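Local coordinates for protein nucleoporin nup120 (Schizosaccharomyces pombe, PDB 4GQ2) that serves as a structural constituent of the nuclear pore complex and, as a nucleoporin, can contribute to docking sites for transiently associated transport factors, at residues D409-T412 with D418-E421; Q425-H430 with N501-F506; L441-N446 with A507-Y512; I479-N484 with Y490-Y495; R680-I685 with T769-F774. All coordinates share one frame; numbering follows the deposited sequence.

Contact 1. Residues D409-T412 with D418-E421; sequences DVPT and DISE
V410 and P411 meet the start of helix 419-428 through apolar groups. CG2 of V410 comes to 4.0 Å from CD1 of I419 as the two side chains pass at a slant. CG1 of I419 sits beside the backbone N (chi1 -62°) and the chain runs on extended (chi2 169°), which carries CD1 out to the valine. The pyrrolidine ring of P411 lies across this chain, its CD 3.9 Å from CG1 of I419.

The same ring brings its CG to 3.5 Å from OD1 of D418, a van der Waals touch on a carboxylate oxygen.

Hydrogen bonds organise the helix start itself. OD1 of D418 accepts from N of I419 at 2.8 Å, on its anti side and 26° out of the carboxylate plane. N of D418 donates to OE1 of E421, also at 2.8 Å, from well above that carboxylate. OD2 of D418 bonds a polar side chain of another protein, and OE1 of E421 is paired with a basic side chain of that other protein. With an alanine in place of D418, N of I419 would probably lose its acceptor and the polar group on the other protein its mate.

D418 occupies the N-cap position without a side-chain capping bond, and the contact folds an incoming loop against the first turn of the first helix inserted between propeller strands 390-395 and 520-525.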
# COMPACT_ATOMS: atom_id res chain seq x y z
N ASP A 409 10.51 17.35 8.10
CA ASP A 409 11.22 18.43 7.42
C ASP A 409 11.28 18.14 5.93
O ASP A 409 11.16 16.98 5.51
CB ASP A 409 12.64 18.59 7.97
CG ASP A 409 12.66 19.12 9.40
OD1 ASP A 409 11.62 19.64 9.87
OD2 ASP A 409 13.72 19.02 10.04
N VAL A 410 11.44 19.19 5.14
CA VAL A 410 11.60 19.08 3.70
C VAL A 410 12.76 18.12 3.40
O VAL A 410 13.87 18.34 3.88
CB VAL A 410 11.81 20.48 3.07
CG1 VAL A 410 12.42 20.37 1.68
CG2 VAL A 410 10.50 21.24 3.02
N PRO A 411 12.49 17.04 2.64
CA PRO A 411 13.50 16.01 2.38
C PRO A 411 14.76 16.56 1.73
O PRO A 411 14.69 17.32 0.76
CB PRO A 411 12.80 15.04 1.40
CG PRO A 411 11.45 15.61 1.12
CD PRO A 411 11.15 16.63 2.18
N THR A 412 15.91 16.15 2.27
CA THR A 412 17.22 16.60 1.77
C THR A 412 17.88 15.46 1.01
O THR A 412 18.91 15.64 0.36
CB THR A 412 18.13 17.05 2.92
OG1 THR A 412 18.14 16.04 3.95
CG2 THR A 412 17.65 18.37 3.51
N ASP A 418 10.12 12.70 -2.47
CA ASP A 418 9.97 14.13 -2.17
C ASP A 418 8.64 14.43 -1.48
O ASP A 418 7.88 13.52 -1.15
CB ASP A 418 10.15 14.95 -3.45
CG ASP A 418 10.84 16.30 -3.22
OD1 ASP A 418 10.78 16.86 -2.09
OD2 ASP A 418 11.47 16.81 -4.17
N ILE A 419 8.36 15.72 -1.28
CA ILE A 419 7.23 16.20 -0.49
C ILE A 419 5.89 15.58 -0.87
O ILE A 419 5.16 15.08 -0.01
CB ILE A 419 7.13 17.75 -0.55
CG1 ILE A 419 8.39 18.38 0.03
CG2 ILE A 419 5.91 18.27 0.20
CD1 ILE A 419 8.51 19.86 -0.22
N SER A 420 5.57 15.59 -2.16
CA SER A 420 4.29 15.09 -2.63
C SER A 420 4.13 13.60 -2.42
O SER A 420 3.11 13.16 -1.90
CB SER A 420 4.04 15.48 -4.09
OG SER A 420 3.69 16.85 -4.15
N GLU A 421 5.15 12.83 -2.81
CA GLU A 421 5.18 11.38 -2.56
C GLU A 421 4.90 11.04 -1.10
O GLU A 421 4.04 10.20 -0.80
CB GLU A 421 6.51 10.77 -2.97
CG GLU A 421 6.83 10.86 -4.45
CD GLU A 421 8.32 11.00 -4.70
OE1 GLU A 421 8.82 12.16 -4.85
OE2 GLU A 421 8.99 9.95 -4.75

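Contact 2. Residues Q425-H430 with N501-F506; sequences QHIFAH and NEWERF
The backbones of I427 and F506 stand 8.9 Å apart at their CA atoms, the closest CA pair between 425-430 and 501-506, so side chains alone bridge the gap. This is helix-to-helix packing inside the helical insertion of the beta-propeller domain, and it is buried.

One methyl group does the touching. I427 points at the long helix with CG1 beside its backbone N (chi1 -67°) and chi2 near anti, so that CD1 is thrust forward between two aromatic rings. It reaches the six-membered part of the W503 indole at its edge, 3.8 Å from CE3 and 4.1 Å from CZ3. It also meets F506 at the ring edge, close to that ring's plane. The I427 side chain as a whole runs roughly perpendicular to those of W503 and F506. These two aromatic residues are one helical turn apart, which is why a single CD1 can touch both.

The surroundings hold the indole in place. NE1 of W503 is hydrogen-bonded to OG of S420, and its ring meets that of W423 with the planes about parallel.

Elsewhere on the long helix, NH1 of R505 forms a salt bridge with OE2 of E502 at 2.8 Å, the oxygen lying near the guanidinium plane. In the buried cluster itself, CD1 of I427 lies 4.0 Å from CD2 of F506.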
# COMPACT_ATOMS: atom_id res chain seq x y z
N GLN A 425 1.38 9.38 0.40
CA GLN A 425 1.44 8.13 1.14
C GLN A 425 0.74 8.24 2.49
O GLN A 425 -0.12 7.42 2.82
CB GLN A 425 2.87 7.64 1.32
CG GLN A 425 3.24 6.48 0.41
CD GLN A 425 3.88 5.31 1.16
OE1 GLN A 425 4.25 4.30 0.56
NE2 GLN A 425 3.99 5.43 2.48
N HIS A 426 1.09 9.28 3.24
CA HIS A 426 0.53 9.51 4.56
C HIS A 426 -0.97 9.67 4.58
O HIS A 426 -1.65 9.11 5.43
CB HIS A 426 1.20 10.72 5.22
CG HIS A 426 0.55 11.13 6.52
ND1 HIS A 426 -0.36 12.12 6.59
CD2 HIS A 426 0.69 10.62 7.81
CE1 HIS A 426 -0.78 12.24 7.86
NE2 HIS A 426 -0.13 11.33 8.61
N ILE A 427 -1.50 10.43 3.63
CA ILE A 427 -2.94 10.67 3.56
C ILE A 427 -3.74 9.41 3.16
O ILE A 427 -4.83 9.18 3.68
CB ILE A 427 -3.26 11.84 2.62
CG1 ILE A 427 -2.71 13.14 3.21
CG2 ILE A 427 -4.76 11.95 2.35
CD1 ILE A 427 -2.68 14.29 2.23
N PHE A 428 -3.20 8.61 2.25
CA PHE A 428 -3.91 7.43 1.76
C PHE A 428 -3.68 6.15 2.56
O PHE A 428 -4.29 5.12 2.28
CB PHE A 428 -3.65 7.22 0.27
CG PHE A 428 -4.48 8.13 -0.60
CD1 PHE A 428 -4.01 9.40 -0.95
CD2 PHE A 428 -5.74 7.74 -1.03
CE1 PHE A 428 -4.78 10.24 -1.73
CE2 PHE A 428 -6.52 8.58 -1.81
CZ PHE A 428 -6.04 9.83 -2.16
N ALA A 429 -2.83 6.23 3.58
CA ALA A 429 -2.58 5.10 4.47
C ALA A 429 -2.94 5.48 5.90
O ALA A 429 -2.40 4.93 6.85
CB ALA A 429 -1.12 4.66 4.38
N HIS A 430 -3.89 6.40 6.05
CA HIS A 430 -4.20 6.95 7.37
C HIS A 430 -5.39 6.34 8.05
O HIS A 430 -5.67 6.66 9.21
CB HIS A 430 -4.34 8.46 7.29
CG HIS A 430 -4.05 9.16 8.59
ND1 HIS A 430 -5.00 9.76 9.32
CD2 HIS A 430 -2.85 9.32 9.29
CE1 HIS A 430 -4.44 10.29 10.43
NE2 HIS A 430 -3.13 10.02 10.41
N ASN A 501 3.05 23.06 2.88
CA ASN A 501 1.94 23.66 3.63
C ASN A 501 0.57 23.40 3.01
O ASN A 501 -0.42 23.21 3.72
CB ASN A 501 2.15 25.17 3.82
CG ASN A 501 3.34 25.49 4.71
OD1 ASN A 501 3.87 24.63 5.43
ND2 ASN A 501 3.77 26.74 4.67
N GLU A 502 0.52 23.39 1.68
CA GLU A 502 -0.73 23.05 1.01
C GLU A 502 -1.12 21.60 1.29
O GLU A 502 -2.27 21.31 1.62
CB GLU A 502 -0.64 23.33 -0.50
CG GLU A 502 -1.98 23.25 -1.23
CD GLU A 502 -2.99 24.30 -0.79
OE1 GLU A 502 -4.05 24.40 -1.43
OE2 GLU A 502 -2.75 25.04 0.18
N TRP A 503 -0.16 20.68 1.18
CA TRP A 503 -0.41 19.28 1.54
C TRP A 503 -0.88 19.18 2.96
O TRP A 503 -1.88 18.52 3.24
CB TRP A 503 0.84 18.44 1.34
CG TRP A 503 1.07 17.97 -0.08
CD1 TRP A 503 2.03 18.40 -0.97
CD2 TRP A 503 0.32 16.94 -0.80
NE1 TRP A 503 1.94 17.73 -2.16
CE2 TRP A 503 0.93 16.84 -2.12
CE3 TRP A 503 -0.75 16.11 -0.49
CZ2 TRP A 503 0.47 15.95 -3.08
CZ3 TRP A 503 -1.21 15.21 -1.46
CH2 TRP A 503 -0.61 15.14 -2.72
N GLU A 504 -0.19 19.86 3.88
CA GLU A 504 -0.59 19.88 5.27
C GLU A 504 -2.04 20.33 5.49
O GLU A 504 -2.78 19.68 6.24
CB GLU A 504 0.35 20.75 6.11
CG GLU A 504 -0.01 20.74 7.59
CD GLU A 504 1.14 21.16 8.47
OE1 GLU A 504 1.70 22.25 8.23
OE2 GLU A 504 1.49 20.39 9.40
N ARG A 505 -2.43 21.42 4.84
CA ARG A 505 -3.80 21.93 4.97
C ARG A 505 -4.80 20.88 4.52
O ARG A 505 -5.81 20.65 5.18
CB ARG A 505 -4.01 23.20 4.15
CG ARG A 505 -3.47 24.46 4.80
CD ARG A 505 -3.63 25.68 3.90
NE ARG A 505 -2.61 26.67 4.23
CZ ARG A 505 -1.56 26.97 3.47
NH1 ARG A 505 -1.39 26.39 2.28
NH2 ARG A 505 -0.69 27.88 3.90
N PHE A 506 -4.50 20.26 3.38
CA PHE A 506 -5.38 19.24 2.84
C PHE A 506 -5.52 18.07 3.81
O PHE A 506 -6.64 17.60 4.06
CB PHE A 506 -4.87 18.76 1.48
CG PHE A 506 -5.83 17.86 0.79
CD1 PHE A 506 -6.94 18.37 0.13
CD2 PHE A 506 -5.65 16.48 0.82
CE1 PHE A 506 -7.85 17.53 -0.49
CE2 PHE A 506 -6.56 15.63 0.20
CZ PHE A 506 -7.66 16.15 -0.46

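Contact 3. Residues L441-N446 with A507-Y512; sequences LLSFQN and AKLVAY
The F444 ring receives L509 at its edge: CD2 of the leucine lies near the ring plane, 4.0 Å from CE1, and touches no face. F444 and L509 run antiparallel alongside one another. The same ring packs edge-to-face with that of F506, so L509 meets an aromatic group already engaged with a neighbouring turn of helix 492-515.

CD2 of L509 also lies 3.7 Å from OG of S443 and 3.8 Å from CB of the same residue. One methyl therefore fills the angle between a serine and a phenylalanine that are adjacent in sequence. L509 extends toward them with CG anti to the backbone N (chi1 -178°), and A440 of helix 434-443 also packs on it.

The helix ends just before F444, the first residue to leave helical backbone angles. The last turn is finished by a bond from N of Q445 to O of L442 at 2.9 Å, with a weak one from N of F444 to O of L441.

The contact is small and lies near the surface. It is the packing of a helix C-terminus against the flank of a longer helix, joining the end of helix 434-443 to helix 492-515 within the helical insertion of the propeller domain.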
# COMPACT_ATOMS: atom_id res chain seq x y z
N LEU A 441 -11.29 17.20 -1.30
CA LEU A 441 -10.85 17.53 -2.65
C LEU A 441 -11.73 18.59 -3.33
O LEU A 441 -11.22 19.44 -4.05
CB LEU A 441 -10.76 16.26 -3.51
CG LEU A 441 -10.07 16.40 -4.87
CD1 LEU A 441 -8.66 16.95 -4.70
CD2 LEU A 441 -10.05 15.06 -5.59
N LEU A 442 -13.04 18.51 -3.10
CA LEU A 442 -14.01 19.51 -3.57
C LEU A 442 -13.63 20.92 -3.13
O LEU A 442 -13.53 21.84 -3.95
CB LEU A 442 -15.40 19.18 -3.03
CG LEU A 442 -16.55 18.68 -3.92
CD1 LEU A 442 -16.24 17.36 -4.61
CD2 LEU A 442 -17.80 18.56 -3.07
N SER A 443 -13.41 21.07 -1.83
CA SER A 443 -13.04 22.34 -1.21
C SER A 443 -11.78 22.96 -1.83
O SER A 443 -11.64 24.18 -1.88
CB SER A 443 -12.86 22.13 0.30
OG SER A 443 -12.26 23.26 0.92
N PHE A 444 -10.87 22.10 -2.29
CA PHE A 444 -9.62 22.56 -2.91
C PHE A 444 -9.80 22.81 -4.41
O PHE A 444 -8.84 22.79 -5.19
CB PHE A 444 -8.47 21.57 -2.62
CG PHE A 444 -7.77 21.81 -1.31
CD1 PHE A 444 -8.49 21.90 -0.11
CD2 PHE A 444 -6.38 21.95 -1.25
CE1 PHE A 444 -7.85 22.14 1.10
CE2 PHE A 444 -5.74 22.18 -0.04
CZ PHE A 444 -6.47 22.27 1.13
N GLN A 445 -11.06 23.04 -4.80
CA GLN A 445 -11.45 23.35 -6.17
C GLN A 445 -12.65 24.30 -6.11
O GLN A 445 -12.69 25.21 -5.26
CB GLN A 445 -11.79 22.08 -6.95
CG GLN A 445 -10.67 21.04 -7.04
CD GLN A 445 -11.03 19.82 -7.87
OE1 GLN A 445 -10.15 19.20 -8.48
NE2 GLN A 445 -12.31 19.45 -7.89
N ASN A 446 -13.64 24.09 -6.98
CA ASN A 446 -14.87 24.88 -6.99
C ASN A 446 -16.00 24.18 -6.25
O ASN A 446 -16.00 24.11 -5.02
CB ASN A 446 -15.31 25.20 -8.42
CG ASN A 446 -14.20 25.79 -9.27
OD1 ASN A 446 -13.42 26.64 -8.82
ND2 ASN A 446 -14.11 25.34 -10.52
N ALA A 507 -4.40 17.63 4.38
CA ALA A 507 -4.39 16.54 5.35
C ALA A 507 -5.20 16.89 6.59
O ALA A 507 -5.93 16.05 7.12
CB ALA A 507 -2.96 16.16 5.73
N LYS A 508 -5.08 18.14 7.04
CA LYS A 508 -5.86 18.63 8.19
C LYS A 508 -7.36 18.63 7.90
O LYS A 508 -8.15 18.24 8.75
CB LYS A 508 -5.40 20.02 8.63
CG LYS A 508 -4.21 20.01 9.58
CD LYS A 508 -4.13 21.32 10.35
CE LYS A 508 -2.99 21.32 11.37
NZ LYS A 508 -1.66 21.58 10.74
N LEU A 509 -7.74 19.06 6.70
CA LEU A 509 -9.15 19.05 6.32
C LEU A 509 -9.71 17.63 6.27
O LEU A 509 -10.80 17.37 6.78
CB LEU A 509 -9.35 19.76 4.98
CG LEU A 509 -10.80 19.88 4.48
CD1 LEU A 509 -11.73 20.39 5.58
CD2 LEU A 509 -10.88 20.73 3.21
N VAL A 510 -8.94 16.73 5.67
CA VAL A 510 -9.32 15.33 5.58
C VAL A 510 -9.55 14.74 6.97
O VAL A 510 -10.62 14.19 7.25
CB VAL A 510 -8.28 14.51 4.80
CG1 VAL A 510 -8.54 13.02 4.95
CG2 VAL A 510 -8.30 14.90 3.33
N ALA A 511 -8.55 14.86 7.84
CA ALA A 511 -8.66 14.38 9.22
C ALA A 511 -9.79 15.06 9.98
O ALA A 511 -10.45 14.43 10.80
CB ALA A 511 -7.34 14.56 9.98
N TYR A 512 -10.02 16.34 9.69
CA TYR A 512 -11.07 17.10 10.38
C TYR A 512 -12.46 16.60 10.02
O TYR A 512 -13.30 16.39 10.89
CB TYR A 512 -10.94 18.61 10.10
CG TYR A 512 -12.12 19.42 10.60
CD1 TYR A 512 -12.25 19.76 11.95
CD2 TYR A 512 -13.11 19.84 9.72
CE1 TYR A 512 -13.34 20.50 12.40
CE2 TYR A 512 -14.20 20.57 10.15
CZ TYR A 512 -14.31 20.90 11.49
OH TYR A 512 -15.41 21.63 11.89

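Contact 4. Residues I479-N484 with Y490-Y495; sequences IQIEPN and YDYYEY
I479 lays its CG2 3.6 Å from CE1 of Y495, and its carbonyl O approaches the same ring at the edge. O of Q480 lies in the plane of that ring too, 3.9 Å from CD1. I481 follows with CG1 anti to its backbone N (chi1 -171°), so that CD1 comes 3.6 Å from CB of Y490, while the CB of I481 packs near CD1 of Y495. At E482 the backbone takes over: its O accepts from N of D491 at 2.6 Å in an almost straight bond (177°). A water accepts from N of E482 at 3.0 Å and donates to O of D491 at 2.8 Å, a second link between the two segments. P483 forms a single beta bridge with Y490. The poorly ordered N484 runs alongside D491, amide and carboxylate stacked with planes 20° apart.

D491 caps helix 492-515, OD1 accepting from N of E494 at 3.2 Å; an alanine here would probably leave that N-H without its cap. OH of Y490 bonds the backbone of another protein, which also packs on I481 and Y495.

The whole is a chain reversal closed by one bridge, leading through an inverse gamma turn centred on D491 into an N-capped helix at a protein-protein interface.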
# COMPACT_ATOMS: atom_id res chain seq x y z
N ILE A 479 0.15 25.51 -6.53
CA ILE A 479 1.41 26.04 -6.00
C ILE A 479 2.33 26.54 -7.10
O ILE A 479 2.69 25.80 -8.00
CB ILE A 479 2.12 25.02 -5.07
CG1 ILE A 479 1.14 24.41 -4.06
CG2 ILE A 479 3.29 25.68 -4.36
CD1 ILE A 479 0.34 25.43 -3.26
N GLN A 480 2.70 27.81 -7.00
CA GLN A 480 3.47 28.47 -8.04
C GLN A 480 4.93 28.61 -7.65
O GLN A 480 5.25 28.94 -6.51
CB GLN A 480 2.87 29.84 -8.36
CG GLN A 480 1.44 29.78 -8.88
CD GLN A 480 0.84 31.15 -9.15
OE1 GLN A 480 1.47 32.19 -8.91
NE2 GLN A 480 -0.38 31.16 -9.67
N ILE A 481 5.81 28.34 -8.61
CA ILE A 481 7.24 28.49 -8.42
C ILE A 481 7.68 29.89 -8.87
O ILE A 481 7.29 30.38 -9.93
CB ILE A 481 8.03 27.38 -9.16
CG1 ILE A 481 9.51 27.42 -8.78
CG2 ILE A 481 7.83 27.46 -10.67
CD1 ILE A 481 10.31 26.21 -9.23
N GLU A 482 8.50 30.52 -8.03
CA GLU A 482 8.94 31.89 -8.29
C GLU A 482 10.43 32.01 -8.56
O GLU A 482 11.24 31.30 -7.96
CB GLU A 482 8.54 32.80 -7.13
CG GLU A 482 7.14 33.35 -7.28
CD GLU A 482 6.55 33.84 -5.98
OE1 GLU A 482 6.56 33.07 -4.99
OE2 GLU A 482 6.08 35.00 -5.96
N PRO A 483 10.79 32.92 -9.49
CA PRO A 483 12.16 33.36 -9.71
C PRO A 483 12.80 33.96 -8.45
O PRO A 483 12.08 34.49 -7.60
CB PRO A 483 12.01 34.46 -10.78
CG PRO A 483 10.55 34.76 -10.85
CD PRO A 483 9.87 33.48 -10.49
N ASN A 484 14.12 33.85 -8.34
CA ASN A 484 14.90 34.38 -7.20
C ASN A 484 16.40 34.18 -7.45
O ASN A 484 16.80 33.18 -8.05
CB ASN A 484 14.49 33.67 -5.90
CG ASN A 484 14.74 34.52 -4.66
OD1 ASN A 484 15.56 34.18 -3.81
ND2 ASN A 484 14.02 35.64 -4.55
N TYR A 490 15.13 29.74 -10.02
CA TYR A 490 13.91 29.76 -9.22
C TYR A 490 14.22 29.67 -7.73
O TYR A 490 15.29 29.21 -7.33
CB TYR A 490 12.97 28.63 -9.62
CG TYR A 490 12.43 28.72 -11.03
CD1 TYR A 490 11.31 29.51 -11.31
CD2 TYR A 490 13.01 28.01 -12.07
CE1 TYR A 490 10.80 29.59 -12.60
CE2 TYR A 490 12.51 28.09 -13.36
CZ TYR A 490 11.40 28.88 -13.62
OH TYR A 490 10.89 28.97 -14.89
N ASP A 491 13.28 30.14 -6.91
CA ASP A 491 13.34 29.98 -5.47
C ASP A 491 12.79 28.60 -5.13
O ASP A 491 11.62 28.44 -4.77
CB ASP A 491 12.52 31.08 -4.76
CG ASP A 491 12.78 31.14 -3.26
OD1 ASP A 491 13.42 30.22 -2.71
OD2 ASP A 491 12.34 32.12 -2.63
N TYR A 492 13.64 27.59 -5.28
CA TYR A 492 13.30 26.20 -5.01
C TYR A 492 12.88 25.98 -3.56
O TYR A 492 11.95 25.22 -3.30
CB TYR A 492 14.49 25.31 -5.36
CG TYR A 492 14.89 25.39 -6.81
CD1 TYR A 492 14.09 24.82 -7.81
CD2 TYR A 492 16.07 26.03 -7.20
CE1 TYR A 492 14.45 24.89 -9.14
CE2 TYR A 492 16.44 26.10 -8.54
CZ TYR A 492 15.63 25.53 -9.51
OH TYR A 492 15.98 25.58 -10.84
N TYR A 493 13.56 26.67 -2.64
CA TYR A 493 13.29 26.58 -1.22
C TYR A 493 11.87 27.01 -0.86
O TYR A 493 11.18 26.32 -0.11
CB TYR A 493 14.32 27.41 -0.44
CG TYR A 493 14.26 27.27 1.07
CD1 TYR A 493 13.25 27.89 1.81
CD2 TYR A 493 15.22 26.54 1.77
CE1 TYR A 493 13.19 27.78 3.19
CE2 TYR A 493 15.18 26.42 3.15
CZ TYR A 493 14.16 27.04 3.85
OH TYR A 493 14.10 26.93 5.22
N GLU A 494 11.43 28.15 -1.40
CA GLU A 494 10.07 28.66 -1.14
C GLU A 494 8.99 27.78 -1.74
O GLU A 494 7.90 27.64 -1.17
CB GLU A 494 9.88 30.08 -1.67
CG GLU A 494 9.78 31.16 -0.60
CD GLU A 494 8.63 30.94 0.37
OE1 GLU A 494 7.46 31.01 -0.05
OE2 GLU A 494 8.91 30.73 1.56
N TYR A 495 9.27 27.23 -2.91
CA TYR A 495 8.33 26.32 -3.54
C TYR A 495 8.08 25.11 -2.63
O TYR A 495 6.92 24.78 -2.34
CB TYR A 495 8.84 25.86 -4.91
CG TYR A 495 7.89 24.91 -5.59
CD1 TYR A 495 6.66 25.35 -6.09
CD2 TYR A 495 8.20 23.55 -5.71
CE1 TYR A 495 5.78 24.47 -6.69
CE2 TYR A 495 7.32 22.67 -6.32
CZ TYR A 495 6.11 23.14 -6.81
OH TYR A 495 5.24 22.27 -7.42
O HOH W 1 9.17 29.68 -5.20

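Contact 5. Residues R680-I685 with T769-F774; sequences RVLDSI and TALQFF
A steep helix-helix crossing joins helix 672-703, in the Nup120 helical domain, to the start of helix 770-777, with L682 and D683 set against L771 and F774. The axes of segments 680-685 and 770-774 approach to 10.3 Å and their directions differ by 106°, so only about one turn of each helix takes part.

L771 points at the other helix, with CG anti to its backbone N (chi1 -171°). Its CD2 lies 4.0 Å from N of D683 and 4.1 Å from CB of that residue, so the methyl rests directly on the helix backbone. The same CD2 also approaches CB of L682, at 4.3 Å. L682 in turn sends CD1 to the edge of the F774 ring, 4.2 Å from CD2 and near the ring plane, the two side chains nearly perpendicular.

A capping box starts the second helix. N of Q772 donates to OG1 of T769 at 3.0 Å, and N of T769 donates back to OE1 of Q772, also at 3.0 Å but from above the amide plane. The box defines the helix start just ahead of L771.

The carboxylate of D683 is turned to other partners: OD1 bonds OG of S739 and OD2 forms a salt bridge with K687. Around the crossing, helix 719-739 touches D683, L771 and F774, helix 790-803 packs on L682 and F774, and helix 812-822 reaches F773 and F774.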
# COMPACT_ATOMS: atom_id res chain seq x y z
N ARG A 680 -4.99 -4.68 8.05
CA ARG A 680 -4.88 -3.47 8.86
C ARG A 680 -4.17 -3.75 10.18
O ARG A 680 -3.29 -2.99 10.59
CB ARG A 680 -6.26 -2.82 9.06
CG ARG A 680 -6.76 -2.16 7.78
CD ARG A 680 -8.19 -1.62 7.86
NE ARG A 680 -8.55 -0.97 6.61
CZ ARG A 680 -8.37 0.32 6.33
NH1 ARG A 680 -7.87 1.15 7.24
NH2 ARG A 680 -8.71 0.79 5.14
N VAL A 681 -4.54 -4.85 10.84
CA VAL A 681 -3.87 -5.24 12.08
C VAL A 681 -2.39 -5.58 11.83
O VAL A 681 -1.53 -5.12 12.59
CB VAL A 681 -4.60 -6.42 12.78
CG1 VAL A 681 -3.77 -6.95 13.94
CG2 VAL A 681 -5.97 -5.98 13.27
N LEU A 682 -2.11 -6.36 10.78
CA LEU A 682 -0.72 -6.66 10.40
C LEU A 682 0.12 -5.40 10.18
O LEU A 682 1.21 -5.26 10.74
CB LEU A 682 -0.65 -7.56 9.16
CG LEU A 682 -1.04 -9.02 9.40
CD1 LEU A 682 -1.02 -9.81 8.10
CD2 LEU A 682 -0.16 -9.68 10.46
N ASP A 683 -0.40 -4.47 9.37
CA ASP A 683 0.29 -3.22 9.08
C ASP A 683 0.67 -2.54 10.39
O ASP A 683 1.80 -2.09 10.58
CB ASP A 683 -0.61 -2.31 8.23
CG ASP A 683 0.02 -0.96 7.96
OD1 ASP A 683 0.85 -0.85 7.05
OD2 ASP A 683 -0.33 0.01 8.67
N SER A 684 -0.29 -2.50 11.31
CA SER A 684 -0.12 -1.85 12.60
C SER A 684 0.89 -2.59 13.49
O SER A 684 1.72 -1.97 14.15
CB SER A 684 -1.48 -1.70 13.28
OG SER A 684 -1.33 -1.24 14.60
N ILE A 685 0.84 -3.92 13.49
CA ILE A 685 1.80 -4.73 14.25
C ILE A 685 3.21 -4.65 13.64
O ILE A 685 4.19 -4.45 14.36
CB ILE A 685 1.36 -6.21 14.36
CG1 ILE A 685 -0.01 -6.34 15.04
CG2 ILE A 685 2.39 -7.04 15.12
CD1 ILE A 685 -0.19 -5.45 16.25
N THR A 769 -5.08 -5.03 -1.99
CA THR A 769 -3.66 -4.77 -1.72
C THR A 769 -2.85 -6.05 -1.66
O THR A 769 -3.39 -7.14 -1.42
CB THR A 769 -3.45 -3.99 -0.41
OG1 THR A 769 -3.65 -4.88 0.70
CG2 THR A 769 -4.43 -2.81 -0.31
N ALA A 770 -1.54 -5.90 -1.86
CA ALA A 770 -0.61 -7.01 -1.71
C ALA A 770 -0.62 -7.62 -0.29
O ALA A 770 -0.40 -8.81 -0.13
CB ALA A 770 0.80 -6.58 -2.10
N LEU A 771 -0.86 -6.79 0.72
CA LEU A 771 -0.88 -7.28 2.10
C LEU A 771 -2.18 -8.04 2.42
O LEU A 771 -2.18 -8.95 3.23
CB LEU A 771 -0.64 -6.15 3.11
CG LEU A 771 -0.45 -6.55 4.57
CD1 LEU A 771 0.74 -7.49 4.73
CD2 LEU A 771 -0.30 -5.32 5.46
N GLN A 772 -3.27 -7.67 1.76
CA GLN A 772 -4.53 -8.41 1.87
C GLN A 772 -4.39 -9.77 1.18
O GLN A 772 -4.91 -10.77 1.66
CB GLN A 772 -5.71 -7.61 1.28
CG GLN A 772 -6.02 -6.31 2.03
CD GLN A 772 -6.95 -5.37 1.28
OE1 GLN A 772 -7.20 -5.53 0.08
NE2 GLN A 772 -7.47 -4.37 1.99
N PHE A 773 -3.69 -9.79 0.05
CA PHE A 773 -3.37 -11.03 -0.68
C PHE A 773 -2.54 -11.97 0.22
O PHE A 773 -2.87 -13.15 0.37
CB PHE A 773 -2.61 -10.65 -1.95
CG PHE A 773 -2.32 -11.80 -2.88
CD1 PHE A 773 -1.21 -12.61 -2.68
CD2 PHE A 773 -3.11 -12.01 -4.00
CE1 PHE A 773 -0.92 -13.64 -3.56
CE2 PHE A 773 -2.83 -13.04 -4.89
CZ PHE A 773 -1.73 -13.86 -4.67
N PHE A 774 -1.48 -11.44 0.83
CA PHE A 774 -0.70 -12.19 1.82
C PHE A 774 -1.60 -12.71 2.94
O PHE A 774 -1.48 -13.86 3.36
CB PHE A 774 0.38 -11.29 2.42
CG PHE A 774 1.17 -11.94 3.53
CD1 PHE A 774 2.13 -12.91 3.25
CD2 PHE A 774 0.96 -11.57 4.85
CE1 PHE A 774 2.88 -13.48 4.27
CE2 PHE A 774 1.69 -12.15 5.88
CZ PHE A 774 2.65 -13.12 5.59

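In the fold
Contacts 1 to 4 belong to the helical insertion between propeller strands 390-395 and 520-525. Helix 492-515 runs through contacts 2, 3 and 4. Contacts 1 and 2 share helix 419-428, with centres about 12 Å apart, and touch through S420 and W503; contacts 2 and 3, centres about 10 Å apart, also touch and cross along the chain. Contact 4, its centre about 15 Å from that of contact 1, is nested inside the loops closed by contacts 2 and 3. Contacts 1 and 4 also face another protein. Contact 5 lies in the helical region that follows strand 539-544, its centre about 21 Å from that of contact 2. The long helix thus gathers the insertion into one unit.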